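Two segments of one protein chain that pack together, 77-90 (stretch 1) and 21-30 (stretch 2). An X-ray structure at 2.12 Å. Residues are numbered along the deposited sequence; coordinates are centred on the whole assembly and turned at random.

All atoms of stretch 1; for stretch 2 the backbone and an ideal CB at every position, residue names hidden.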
# COMPACT_ATOMS: atom_id res chain seq x y z
N ILE A 77 2.02 -14.85 9.99
CA ILE A 77 3.32 -15.36 9.55
C ILE A 77 3.24 -15.21 8.03
O ILE A 77 2.27 -15.65 7.41
CB ILE A 77 3.53 -16.86 9.93
CG1 ILE A 77 3.66 -17.02 11.46
CG2 ILE A 77 4.76 -17.46 9.22
CD1 ILE A 77 3.59 -18.43 11.96
N ILE A 78 4.20 -14.50 7.44
CA ILE A 78 4.22 -14.28 5.99
C ILE A 78 5.28 -15.18 5.37
O ILE A 78 6.45 -15.15 5.79
CB ILE A 78 4.55 -12.82 5.63
CG1 ILE A 78 3.71 -11.87 6.49
CG2 ILE A 78 4.27 -12.57 4.14
CD1 ILE A 78 4.00 -10.42 6.27
N VAL A 79 4.85 -16.02 4.42
CA VAL A 79 5.75 -16.88 3.68
C VAL A 79 5.77 -16.46 2.21
O VAL A 79 4.74 -16.52 1.57
CB VAL A 79 5.36 -18.37 3.79
CG1 VAL A 79 6.33 -19.23 2.96
CG2 VAL A 79 5.42 -18.79 5.22
N GLY A 80 6.92 -16.00 1.71
CA GLY A 80 7.10 -15.64 0.29
C GLY A 80 7.81 -16.77 -0.45
O GLY A 80 8.91 -17.18 -0.06
N ILE A 81 7.19 -17.29 -1.50
CA ILE A 81 7.77 -18.41 -2.24
C ILE A 81 8.46 -17.93 -3.52
O ILE A 81 7.85 -17.29 -4.36
CB ILE A 81 6.69 -19.50 -2.55
CG1 ILE A 81 5.94 -19.86 -1.28
CG2 ILE A 81 7.31 -20.80 -3.16
CD1 ILE A 81 4.80 -20.81 -1.51
N HIS A 82 9.75 -18.20 -3.67
CA HIS A 82 10.41 -17.76 -4.87
C HIS A 82 10.18 -18.76 -5.97
O HIS A 82 9.94 -19.93 -5.70
CB HIS A 82 11.92 -17.58 -4.71
CG HIS A 82 12.28 -16.57 -3.70
ND1 HIS A 82 13.57 -16.33 -3.32
CD2 HIS A 82 11.50 -15.77 -2.92
CE1 HIS A 82 13.59 -15.39 -2.40
NE2 HIS A 82 12.35 -15.03 -2.13
N ASN A 83 10.25 -18.26 -7.20
CA ASN A 83 10.15 -19.06 -8.39
C ASN A 83 11.49 -19.60 -8.89
O ASN A 83 12.57 -19.07 -8.61
CB ASN A 83 9.56 -18.22 -9.53
CG ASN A 83 8.08 -18.07 -9.42
OD1 ASN A 83 7.37 -19.05 -9.29
ND2 ASN A 83 7.61 -16.85 -9.53
N THR A 84 11.39 -20.71 -9.61
CA THR A 84 12.51 -21.24 -10.36
C THR A 84 11.91 -21.21 -11.79
O THR A 84 12.10 -20.24 -12.53
CB THR A 84 12.91 -22.61 -9.87
OG1 THR A 84 11.84 -23.52 -10.10
CG2 THR A 84 13.25 -22.57 -8.36
N ASN A 85 11.11 -22.23 -12.14
CA ASN A 85 10.40 -22.26 -13.43
C ASN A 85 8.90 -21.87 -13.25
O ASN A 85 8.01 -22.70 -12.98
CB ASN A 85 10.59 -23.62 -14.10
CG ASN A 85 10.16 -23.64 -15.56
OD1 ASN A 85 9.39 -22.79 -16.03
ND2 ASN A 85 10.62 -24.66 -16.27
N ARG A 86 8.65 -20.59 -13.38
CA ARG A 86 7.32 -20.00 -13.21
C ARG A 86 6.27 -20.51 -14.20
O ARG A 86 5.13 -20.77 -13.83
CB ARG A 86 7.46 -18.49 -13.33
CG ARG A 86 6.17 -17.70 -13.18
CD ARG A 86 6.48 -16.23 -12.92
NE ARG A 86 5.33 -15.61 -12.29
CZ ARG A 86 4.40 -14.91 -12.94
NH1 ARG A 86 4.51 -14.70 -14.25
NH2 ARG A 86 3.37 -14.40 -12.26
N MSE A 87 6.62 -20.64 -15.47
CA MSE A 87 5.63 -21.13 -16.43
C MSE A 87 5.29 -22.59 -16.14
O MSE A 87 4.22 -23.04 -16.45
CB MSE A 87 6.08 -20.94 -17.88
CG MSE A 87 5.98 -19.48 -18.39
SE MSE A 87 4.15 -18.74 -18.29
CE MSE A 87 3.41 -20.03 -19.50
N ARG A 88 6.20 -23.31 -15.53
CA ARG A 88 5.97 -24.72 -15.25
C ARG A 88 5.07 -24.86 -14.05
O ARG A 88 4.10 -25.58 -14.12
CB ARG A 88 7.29 -25.43 -14.99
CG ARG A 88 7.22 -26.95 -14.79
CD ARG A 88 8.51 -27.43 -14.14
NE ARG A 88 8.66 -26.86 -12.81
CZ ARG A 88 9.75 -26.96 -12.05
NH1 ARG A 88 10.83 -27.61 -12.47
NH2 ARG A 88 9.76 -26.39 -10.85
N ASP A 89 5.37 -24.11 -12.98
CA ASP A 89 4.69 -24.26 -11.70
C ASP A 89 3.40 -23.50 -11.54
O ASP A 89 2.61 -23.87 -10.70
CB ASP A 89 5.62 -23.80 -10.58
CG ASP A 89 6.89 -24.63 -10.49
OD1 ASP A 89 6.87 -25.82 -10.89
OD2 ASP A 89 7.91 -24.09 -9.99
N TYR A 90 3.19 -22.45 -12.31
CA TYR A 90 2.01 -21.61 -12.14
C TYR A 90 0.90 -21.89 -13.12
O TYR A 90 -0.14 -21.24 -13.05
CB TYR A 90 2.42 -20.12 -12.14
CG TYR A 90 3.06 -19.62 -10.86
CD1 TYR A 90 3.65 -20.49 -9.96
CD2 TYR A 90 3.14 -18.27 -10.59
CE1 TYR A 90 4.23 -20.05 -8.81
CE2 TYR A 90 3.76 -17.80 -9.41
CZ TYR A 90 4.31 -18.70 -8.54
OH TYR A 90 4.96 -18.29 -7.38
N UNK A 21 9.99 -33.75 -4.50
CA UNK A 21 8.94 -33.70 -5.51
C UNK A 21 9.35 -32.95 -6.78
O UNK A 21 9.14 -33.45 -7.86
CB UNK A 21 7.69 -33.05 -4.91
N UNK A 22 9.86 -31.73 -6.62
CA UNK A 22 10.30 -30.90 -7.74
C UNK A 22 11.76 -31.21 -8.19
O UNK A 22 12.20 -30.73 -9.24
CB UNK A 22 10.18 -29.43 -7.35
N UNK A 23 12.48 -32.02 -7.42
CA UNK A 23 13.86 -32.43 -7.76
C UNK A 23 14.79 -31.21 -7.92
O UNK A 23 15.64 -31.15 -8.81
CB UNK A 23 13.86 -33.25 -9.05
N UNK A 24 14.61 -30.24 -7.03
CA UNK A 24 15.41 -29.01 -7.02
C UNK A 24 15.41 -28.38 -5.64
O UNK A 24 14.64 -28.77 -4.76
CB UNK A 24 14.88 -28.01 -8.05
N UNK A 25 16.29 -27.41 -5.47
CA UNK A 25 16.34 -26.59 -4.29
C UNK A 25 15.29 -25.50 -4.48
O UNK A 25 15.20 -24.91 -5.56
CB UNK A 25 17.74 -26.01 -4.06
N UNK A 26 14.48 -25.29 -3.45
CA UNK A 26 13.48 -24.26 -3.45
C UNK A 26 13.81 -23.23 -2.36
O UNK A 26 14.07 -23.59 -1.23
CB UNK A 26 12.09 -24.86 -3.24
N UNK A 27 13.79 -21.95 -2.73
CA UNK A 27 14.03 -20.86 -1.80
C UNK A 27 12.74 -20.15 -1.42
O UNK A 27 11.74 -20.10 -2.18
CB UNK A 27 15.02 -19.86 -2.40
N UNK A 28 12.75 -19.65 -0.20
CA UNK A 28 11.62 -18.92 0.32
C UNK A 28 12.05 -18.00 1.46
O UNK A 28 13.12 -18.16 2.04
CB UNK A 28 10.53 -19.89 0.79
N UNK A 29 11.19 -17.03 1.78
CA UNK A 29 11.43 -16.06 2.84
C UNK A 29 10.26 -16.07 3.84
O UNK A 29 9.12 -16.28 3.47
CB UNK A 29 11.62 -14.66 2.25
N UNK A 30 10.58 -15.90 5.12
CA UNK A 30 9.60 -15.87 6.22
C UNK A 30 9.68 -14.53 6.97
O UNK A 30 10.76 -14.10 7.29
CB UNK A 30 9.84 -17.03 7.19

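Position 21 has no atom of stretch 1 within 5.5 Å of its ideal CB, so the contact sets no preference; it is Leu-21. At position 22 the CA-to-CB bond points toward stretch 1 and the CB lies 4.7 Å from Arg-88 NH2. An aliphatic chain or an acid would suit. The residue is Leu-22, whose CD2 lies over one face of the Arg-88 guanidinium, 4.3 Å from Arg-88 NH2.

Position 23 combines phi/psi of 58/41 with a sideways CB. Glycine, asparagine or a flexible polar residue would be expected; Lys-23 leads away.

At position 24 the CB points toward stretch 1 but nothing lies within 5.5 Å, so a side chain must reach. Ahead lie the Thr-84 hydroxyl and the Arg-88 guanidinium, which favour an acid or an amide. Glu-24 accepts at OE2 from Thr-84 OG1 (3.0 Å) and from Arg-88 NH2 (3.0 Å, 156°), the latter also a salt bridge.

Position 25 points sideways, and many residues would fit; Thr-25 OG1 bonds elsewhere in the structure.

Position 26 also starts sideways, yet Asp-89 carboxylate and His-82 O lie within reach of a long chain. Lysine or arginine is the natural candidate. Arg-26 turns its end nearer: Arg-26 NE bonds Glu-24 OE2 at 3.1 Å, and Thr-84 CG2 covers one face of the guanidinium. Arg-26 NH2 makes a salt bridge with Asp-89 OD2, though the modelled 2.3 Å is too short to trust in detail.

At position 27 the ideal CB is 3.9 Å from His-82 ND1, but the CB points sideways, so several polar chains are possible. It is Glu-27; Glu-27 O accepts from His-82 N (3.1 Å, 156°).

Position 28 pairs with Ile-81 in antiparallel register, and its CB is tight against Gly-80 O at 3.3 Å. Beyond is Val-79 CG1, 4.8 Å from the ideal CB, favouring an apolar or aromatic group. Tyr-28, with chi1 at 67° (p), brings CD2 to 4.3 Å from Val-79 CG1 while its end leads away.

Position 29 pairs with Gly-80 through its N to Gly-80 O (2.9 Å) and its O to Gly-80 N (2.8 Å). The missing side chain opposite leaves room for a beta-branched or other compact apolar group. Val-29 uses it: a CB on Gly-80 would sit 2.8 Å from Val-29 CG2, a clash. Val-29 CG1 lies 3.9 Å from His-82 NE2.

Position 30 pairs with Val-79, and its ideal CB is 5.1 Å from Val-79 CG2 and 5.5 Å from Ile-77 CG2, so a branched aliphatic suits. Ile-30 places CG2 4.4 Å from Ile-77 CG2.

Stretch 2 (21-30) LLKETREYVI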
# COMPACT_ATOMS: atom_id res chain seq x y z
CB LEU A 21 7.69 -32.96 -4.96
CG LEU A 21 6.57 -33.83 -4.41
CD1 LEU A 21 5.55 -33.04 -3.60
CD2 LEU A 21 5.92 -34.52 -5.63
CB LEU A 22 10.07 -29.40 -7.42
CG LEU A 22 8.59 -29.02 -7.23
CD1 LEU A 22 8.34 -27.54 -6.89
CD2 LEU A 22 7.79 -29.41 -8.49
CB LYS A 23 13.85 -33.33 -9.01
CG LYS A 23 15.01 -34.33 -9.08
CD LYS A 23 14.98 -35.24 -10.33
CE LYS A 23 15.91 -36.48 -10.18
NZ LYS A 23 17.39 -36.20 -9.97
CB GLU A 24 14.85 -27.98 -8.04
CG GLU A 24 13.41 -27.57 -7.79
CD GLU A 24 12.78 -26.71 -8.90
OE1 GLU A 24 13.29 -26.65 -10.03
OE2 GLU A 24 11.71 -26.12 -8.64
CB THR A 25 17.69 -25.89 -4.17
OG1 THR A 25 18.71 -26.88 -4.21
CG2 THR A 25 17.78 -25.07 -2.86
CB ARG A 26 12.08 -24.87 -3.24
CG ARG A 26 11.39 -25.35 -4.51
CD ARG A 26 11.40 -24.21 -5.53
NE ARG A 26 10.39 -24.32 -6.56
CZ ARG A 26 9.42 -23.45 -6.80
NH1 ARG A 26 9.29 -22.32 -6.15
NH2 ARG A 26 8.58 -23.71 -7.77
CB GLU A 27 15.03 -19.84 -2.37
CG GLU A 27 16.43 -20.41 -2.47
CD GLU A 27 17.44 -19.45 -3.09
OE1 GLU A 27 17.05 -18.52 -3.84
OE2 GLU A 27 18.64 -19.65 -2.83
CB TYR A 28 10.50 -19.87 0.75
CG TYR A 28 10.78 -20.77 1.92
CD1 TYR A 28 11.37 -22.01 1.73
CD2 TYR A 28 10.41 -20.40 3.20
CE1 TYR A 28 11.58 -22.85 2.79
CE2 TYR A 28 10.62 -21.24 4.26
CZ TYR A 28 11.19 -22.47 4.06
OH TYR A 28 11.45 -23.31 5.11
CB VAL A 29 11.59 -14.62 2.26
CG1 VAL A 29 12.96 -14.42 1.64
CG2 VAL A 29 10.47 -14.30 1.25
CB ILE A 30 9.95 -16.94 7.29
CG1 ILE A 30 9.89 -18.36 6.73
CG2 ILE A 30 9.03 -16.84 8.50
CD1 ILE A 30 10.23 -19.42 7.79
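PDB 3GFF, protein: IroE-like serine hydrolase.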